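Side-chain contacts in polyketide synthase PksL (Bacillus subtilis, PDB 5E1V), which probably dehydrates beta-hydroxyacyl intermediates during bacillaene assembly, using a monomeric dehydratase domain of a trans-AT polyketide synthase: residues His202-Leu207 with Ile249-Glu254; Gln127-Ala132 with Leu170-Leu175. All blocks are in the same frame, centred on the assembly; numbering follows the deposited sequence.

Overall arrangement
Counted from the N terminus, the first half of this double-hotdog domain passes before either contact begins. Contact 2 then brings helix 125-130 against strand 168-174, closing a loop of 37 residues that holds helix 138-147 and strand 159-165. The chain continues through helix 190-203, the central helix of the second hotdog, and at its far end opens contact 1, which closes on strand 248-256 after 41 residues, many of them in strands. The two loops follow one another without nesting or crossing. The contact centres lie about 16 Å apart and both contacts reach strands of the second hotdog: contact 2 ties a short helix to the outer side, contact 1 the turn after the central helix.

Contact 1 (His202-Leu207 with Ile249-Glu254); sequences HLLTSL and IYVTLE
OG1 of Thr-205 donates a hydrogen bond of 3.0 Å to His-202 O, closing the turn from which Leu-204 reaches onto Ile-249 and Val-251. The donor lies 31° from the plane of that carbonyl, and the bond links the residues on the two sides of Leu-203 and Leu-204 as the chain leaves central helix 190-203 of a hotdog fold.

Leu-204 makes its contacts through one methyl, CD1, and the side chain crosses that of Ile-249 obliquely. All four side-chain carbons of Ile-249 lie within 4.1 Å of this methyl, its CB at 3.7 Å. A first torsion of 58° sets Ile-249 CG1 between the backbone N and the carbonyl carbon, and CD1 carries on toward the leucine. The two CD1 methyls are only 3.3 Å apart, tighter than usual, so the exact spacing is doubtful. Two residues along the strand, on the same face, Val-251 CG1 meets the same leucine methyl at 3.7 Å.

Beta-branched residues suit an extended strand, while leucine, branching at CG, lets one methyl reach both of them. Val-251 also packs on Ala-200 of the helix. With no hydrogen bond between the segments, the join probably rests on close apolar fit and exclusion of water.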
loop_
_atom_site.group_PDB
_atom_site.type_symbol
_atom_site.label_atom_id
_atom_site.label_comp_id
_atom_site.label_asym_id
_atom_site.label_seq_id
_atom_site.Cartn_x
_atom_site.Cartn_y
_atom_site.Cartn_z
ATOM N N HIS A 202 -5.665 -5.767 11.657
ATOM C CA HIS A 202 -6.727 -6.422 12.450
ATOM C C HIS A 202 -6.321 -7.825 12.950
ATOM O O HIS A 202 -6.766 -8.255 14.024
ATOM C CB HIS A 202 -8.039 -6.511 11.683
ATOM C CG HIS A 202 -9.035 -7.431 12.312
ATOM N ND1 HIS A 202 -9.872 -7.033 13.336
ATOM C CD2 HIS A 202 -9.308 -8.736 12.086
ATOM C CE1 HIS A 202 -10.625 -8.053 13.703
ATOM N NE2 HIS A 202 -10.308 -9.098 12.956
ATOM N N LEU A 203 -5.482 -8.530 12.194
ATOM C CA LEU A 203 -4.968 -9.847 12.610
ATOM C C LEU A 203 -3.868 -9.705 13.664
ATOM O O LEU A 203 -3.654 -10.595 14.501
ATOM C CB LEU A 203 -4.428 -10.604 11.384
ATOM C CG LEU A 203 -3.755 -11.963 11.586
ATOM C CD1 LEU A 203 -4.666 -12.981 12.305
ATOM C CD2 LEU A 203 -3.266 -12.521 10.268
ATOM N N LEU A 204 -3.197 -8.561 13.654
ATOM C CA LEU A 204 -2.164 -8.279 14.629
ATOM C C LEU A 204 -2.670 -7.898 16.002
ATOM O O LEU A 204 -1.875 -7.792 16.947
ATOM C CB LEU A 204 -1.303 -7.135 14.126
ATOM C CG LEU A 204 -0.087 -7.616 13.386
ATOM C CD1 LEU A 204 0.578 -6.467 12.628
ATOM C CD2 LEU A 204 0.875 -8.240 14.384
ATOM N N THR A 205 -3.970 -7.651 16.101
ATOM C CA THR A 205 -4.560 -7.101 17.337
ATOM C C THR A 205 -4.080 -7.807 18.620
ATOM O O THR A 205 -3.482 -7.154 19.471
ATOM C CB THR A 205 -6.089 -7.150 17.289
ATOM O OG1 THR A 205 -6.483 -8.492 16.993
ATOM C CG2 THR A 205 -6.626 -6.225 16.216
ATOM N N SER A 206 -4.256 -9.131 18.732
ATOM C CA SER A 206 -3.800 -9.835 19.969
ATOM C C SER A 206 -2.328 -9.542 20.314
ATOM O O SER A 206 -2.004 -9.234 21.479
ATOM C CB SER A 206 -4.056 -11.346 19.924
ATOM O OG SER A 206 -3.580 -11.969 18.752
ATOM N N LEU A 207 -1.443 -9.588 19.301
ATOM C CA LEU A 207 -0.028 -9.312 19.521
ATOM C C LEU A 207 0.265 -7.853 19.891
ATOM O O LEU A 207 1.390 -7.538 20.305
ATOM C CB LEU A 207 0.811 -9.677 18.293
ATOM C CG LEU A 207 0.555 -10.992 17.562
ATOM C CD1 LEU A 207 1.772 -11.341 16.718
ATOM C CD2 LEU A 207 0.247 -12.123 18.532
ATOM N N ILE A 249 6.090 -3.763 13.608
ATOM C CA ILE A 249 5.238 -4.891 13.225
ATOM C C ILE A 249 5.592 -5.246 11.803
ATOM O O ILE A 249 6.038 -4.352 11.041
ATOM C CB ILE A 249 3.728 -4.615 13.352
ATOM C CG1 ILE A 249 3.278 -3.412 12.494
ATOM C CG2 ILE A 249 3.370 -4.348 14.812
ATOM C CD1 ILE A 249 1.794 -3.381 12.190
ATOM N N TYR A 250 5.411 -6.533 11.482
ATOM C CA TYR A 250 5.781 -7.130 10.212
ATOM C C TYR A 250 4.668 -8.024 9.780
ATOM O O TYR A 250 4.074 -8.727 10.600
ATOM C CB TYR A 250 7.043 -8.015 10.348
ATOM C CG TYR A 250 8.274 -7.377 10.970
ATOM C CD1 TYR A 250 8.367 -7.195 12.358
ATOM C CD2 TYR A 250 9.370 -7.017 10.201
ATOM C CE1 TYR A 250 9.490 -6.615 12.925
ATOM C CE2 TYR A 250 10.505 -6.459 10.768
ATOM C CZ TYR A 250 10.545 -6.277 12.141
ATOM O OH TYR A 250 11.647 -5.755 12.710
ATOM N N VAL A 251 4.332 -8.005 8.490
ATOM C CA VAL A 251 3.343 -8.885 7.944
ATOM C C VAL A 251 3.729 -9.152 6.481
ATOM O O VAL A 251 4.500 -8.412 5.910
ATOM C CB VAL A 251 1.939 -8.267 7.911
ATOM C CG1 VAL A 251 1.475 -7.971 9.318
ATOM C CG2 VAL A 251 1.954 -6.948 7.136
ATOM N N THR A 252 3.176 -10.202 5.900
ATOM C CA THR A 252 3.424 -10.520 4.503
ATOM C C THR A 252 2.022 -10.616 3.895
ATOM O O THR A 252 1.167 -11.350 4.378
ATOM C CB THR A 252 4.311 -11.780 4.259
ATOM O OG1 THR A 252 5.702 -11.474 4.431
ATOM C CG2 THR A 252 4.161 -12.210 2.774
ATOM N N LEU A 253 1.777 -9.815 2.842
ATOM C CA LEU A 253 0.468 -9.736 2.202
ATOM C C LEU A 253 0.471 -10.524 0.898
ATOM O O LEU A 253 1.297 -10.275 0.037
ATOM C CB LEU A 253 0.078 -8.228 1.913
ATOM C CG LEU A 253 -0.010 -7.212 3.057
ATOM C CD1 LEU A 253 -0.367 -5.764 2.584
ATOM C CD2 LEU A 253 -0.902 -7.699 4.216
ATOM N N GLU A 254 -0.466 -11.471 0.724
ATOM C CA GLU A 254 -0.467 -12.298 -0.485
ATOM C C GLU A 254 -1.715 -11.970 -1.267
ATOM O O GLU A 254 -2.781 -12.101 -0.733
ATOM C CB GLU A 254 -0.418 -13.793 -0.114
ATOM C CG GLU A 254 0.822 -14.126 0.673
ATOM C CD GLU A 254 0.829 -15.576 1.078
ATOM O OE1 GLU A 254 1.178 -16.431 0.202
ATOM O OE2 GLU A 254 0.417 -15.817 2.240
#

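Contact 2 (Gln127-Ala132 with Leu170-Leu175); sequences QIKASA and LLELSL
Leu-170 and Ile-128 bring a short helix against the outer side of a hotdog strand. Residues alternate along strand 168-174: Leu-171 and Leu-173 face central helix 190-203, where both touch Ser-196, whereas Leu-170 and Glu-172 point to helix 125-130.

Leu-170 can be followed outward. Its CB already lies 4.4 Å from Ile-128 CG2. A first torsion of -177° then turns CG opposite the backbone N; CG itself stands farther back, 4.9 Å from Ile-128 CG2, and of the two methyls at this fork the contact falls to CD2. That methyl sits 4.3 Å from Ile-128 CG2 and 4.6 Å from Ile-128 CD1, so it faces both methyl ends of the isoleucine. These are loose van der Waals distances. Leucine suits a buried strand position where one methyl of its fork reaches the isoleucine, and Ile-128, which also rests on Leu-123, gives the helix its apolar contact with the strand.

Beside this apolar patch runs a polar edge. Lys-129 starts from the next helix position, and its long chain carries NZ along to Glu-172. The glutamate comes to meet it nearly fully extended, with CG opposite the backbone N (chi1 175°). The ammonium stops 4.3 Å from Glu-172 OE2 and 4.4 Å from Glu-172 OE1, beyond a salt bridge, so any attraction is probably modest and long-range. Both residues are partly exposed, which suits charged groups with flexible aliphatic stems. Tyr-163 of neighbouring strand 159-165 touches the lysine side chain, and its OH is hydrogen-bonded to Glu-172 OE1.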
loop_
_atom_site.group_PDB
_atom_site.type_symbol
_atom_site.label_atom_id
_atom_site.label_comp_id
_atom_site.label_asym_id
_atom_site.label_seq_id
_atom_site.Cartn_x
_atom_site.Cartn_y
_atom_site.Cartn_z
ATOM N N GLN A 127 -14.266 -22.752 -0.094
ATOM C CA GLN A 127 -13.731 -23.604 0.972
ATOM C C GLN A 127 -13.255 -22.801 2.199
ATOM O O GLN A 127 -13.566 -23.148 3.353
ATOM C CB GLN A 127 -12.587 -24.460 0.402
ATOM C CG GLN A 127 -11.407 -24.720 1.332
ATOM C CD GLN A 127 -11.448 -26.102 1.928
ATOM O OE1 GLN A 127 -11.473 -27.087 1.194
ATOM N NE2 GLN A 127 -11.458 -26.191 3.257
ATOM N N ILE A 128 -12.489 -21.737 1.927
ATOM C CA ILE A 128 -11.821 -20.986 2.966
ATOM C C ILE A 128 -12.900 -20.249 3.763
ATOM O O ILE A 128 -12.819 -20.158 4.995
ATOM C CB ILE A 128 -10.743 -20.026 2.378
ATOM C CG1 ILE A 128 -9.730 -20.813 1.530
ATOM C CG2 ILE A 128 -9.986 -19.326 3.488
ATOM C CD1 ILE A 128 -8.810 -19.975 0.660
ATOM N N LYS A 129 -13.912 -19.746 3.071
ATOM C CA LYS A 129 -15.030 -19.089 3.756
ATOM C C LYS A 129 -15.725 -20.121 4.629
ATOM O O LYS A 129 -15.823 -19.942 5.833
ATOM C CB LYS A 129 -16.014 -18.445 2.764
ATOM C CG LYS A 129 -15.373 -17.360 1.917
ATOM C CD LYS A 129 -16.207 -16.910 0.716
ATOM C CE LYS A 129 -15.318 -16.745 -0.511
ATOM N NZ LYS A 129 -15.608 -15.572 -1.411
ATOM N N ALA A 130 -16.152 -21.222 4.015
ATOM C CA ALA A 130 -16.831 -22.305 4.732
ATOM C C ALA A 130 -16.092 -22.770 5.998
ATOM O O ALA A 130 -16.740 -23.079 7.005
ATOM C CB ALA A 130 -17.062 -23.484 3.796
ATOM N N SER A 131 -14.757 -22.812 5.960
ATOM C CA SER A 131 -13.959 -23.196 7.139
ATOM C C SER A 131 -13.684 -22.032 8.116
ATOM O O SER A 131 -12.954 -22.211 9.085
ATOM C CB SER A 131 -12.660 -23.863 6.713
ATOM N N ALA A 132 -14.278 -20.857 7.881
ATOM C CA ALA A 132 -14.031 -19.683 8.724
ATOM C C ALA A 132 -14.691 -19.788 10.088
ATOM O O ALA A 132 -15.837 -20.179 10.190
ATOM C CB ALA A 132 -14.538 -18.427 8.035
ATOM N N LEU A 170 -8.285 -14.118 5.681
ATOM C CA LEU A 170 -8.500 -13.845 4.261
ATOM C C LEU A 170 -9.373 -12.610 4.105
ATOM O O LEU A 170 -10.490 -12.557 4.665
ATOM C CB LEU A 170 -9.191 -14.985 3.532
ATOM C CG LEU A 170 -9.346 -14.736 2.009
ATOM C CD1 LEU A 170 -7.988 -14.783 1.321
ATOM C CD2 LEU A 170 -10.321 -15.691 1.293
ATOM N N LEU A 171 -8.880 -11.622 3.339
ATOM C CA LEU A 171 -9.565 -10.306 3.165
ATOM C C LEU A 171 -10.201 -10.284 1.829
ATOM O O LEU A 171 -9.525 -10.510 0.829
ATOM C CB LEU A 171 -8.548 -9.120 3.218
ATOM C CG LEU A 171 -7.468 -9.225 4.274
ATOM C CD1 LEU A 171 -6.533 -8.010 4.263
ATOM C CD2 LEU A 171 -8.167 -9.326 5.642
ATOM N N GLU A 172 -11.517 -10.043 1.784
ATOM C CA GLU A 172 -12.277 -9.996 0.546
ATOM C C GLU A 172 -12.548 -8.531 0.350
ATOM O O GLU A 172 -13.387 -7.973 1.036
ATOM C CB GLU A 172 -13.631 -10.761 0.695
ATOM C CG GLU A 172 -14.564 -10.678 -0.505
ATOM C CD GLU A 172 -15.927 -11.381 -0.298
ATOM O OE1 GLU A 172 -16.266 -11.820 0.824
ATOM O OE2 GLU A 172 -16.661 -11.447 -1.282
ATOM N N LEU A 173 -11.784 -7.920 -0.561
ATOM C CA LEU A 173 -11.661 -6.485 -0.717
ATOM C C LEU A 173 -12.173 -6.066 -2.068
ATOM O O LEU A 173 -11.905 -6.719 -3.041
ATOM C CB LEU A 173 -10.162 -6.088 -0.619
ATOM C CG LEU A 173 -9.633 -6.183 0.797
ATOM C CD1 LEU A 173 -8.115 -6.014 0.852
ATOM C CD2 LEU A 173 -10.345 -5.236 1.756
ATOM N N SER A 174 -12.890 -4.951 -2.158
ATOM C CA SER A 174 -13.223 -4.363 -3.464
ATOM C C SER A 174 -13.357 -2.810 -3.300
ATOM O O SER A 174 -13.464 -2.322 -2.226
ATOM C CB SER A 174 -14.472 -5.040 -4.132
ATOM O OG SER A 174 -15.676 -4.720 -3.450
ATOM N N LEU A 175 -13.286 -2.061 -4.383
ATOM C CA LEU A 175 -13.511 -0.612 -4.350
ATOM C C LEU A 175 -14.976 -0.268 -4.000
ATOM O O LEU A 175 -15.925 -0.963 -4.427
ATOM C CB LEU A 175 -13.147 -0.089 -5.706
ATOM C CG LEU A 175 -11.748 0.380 -6.012
ATOM C CD1 LEU A 175 -10.602 0.037 -5.055
ATOM C CD2 LEU A 175 -11.285 0.437 -7.443
#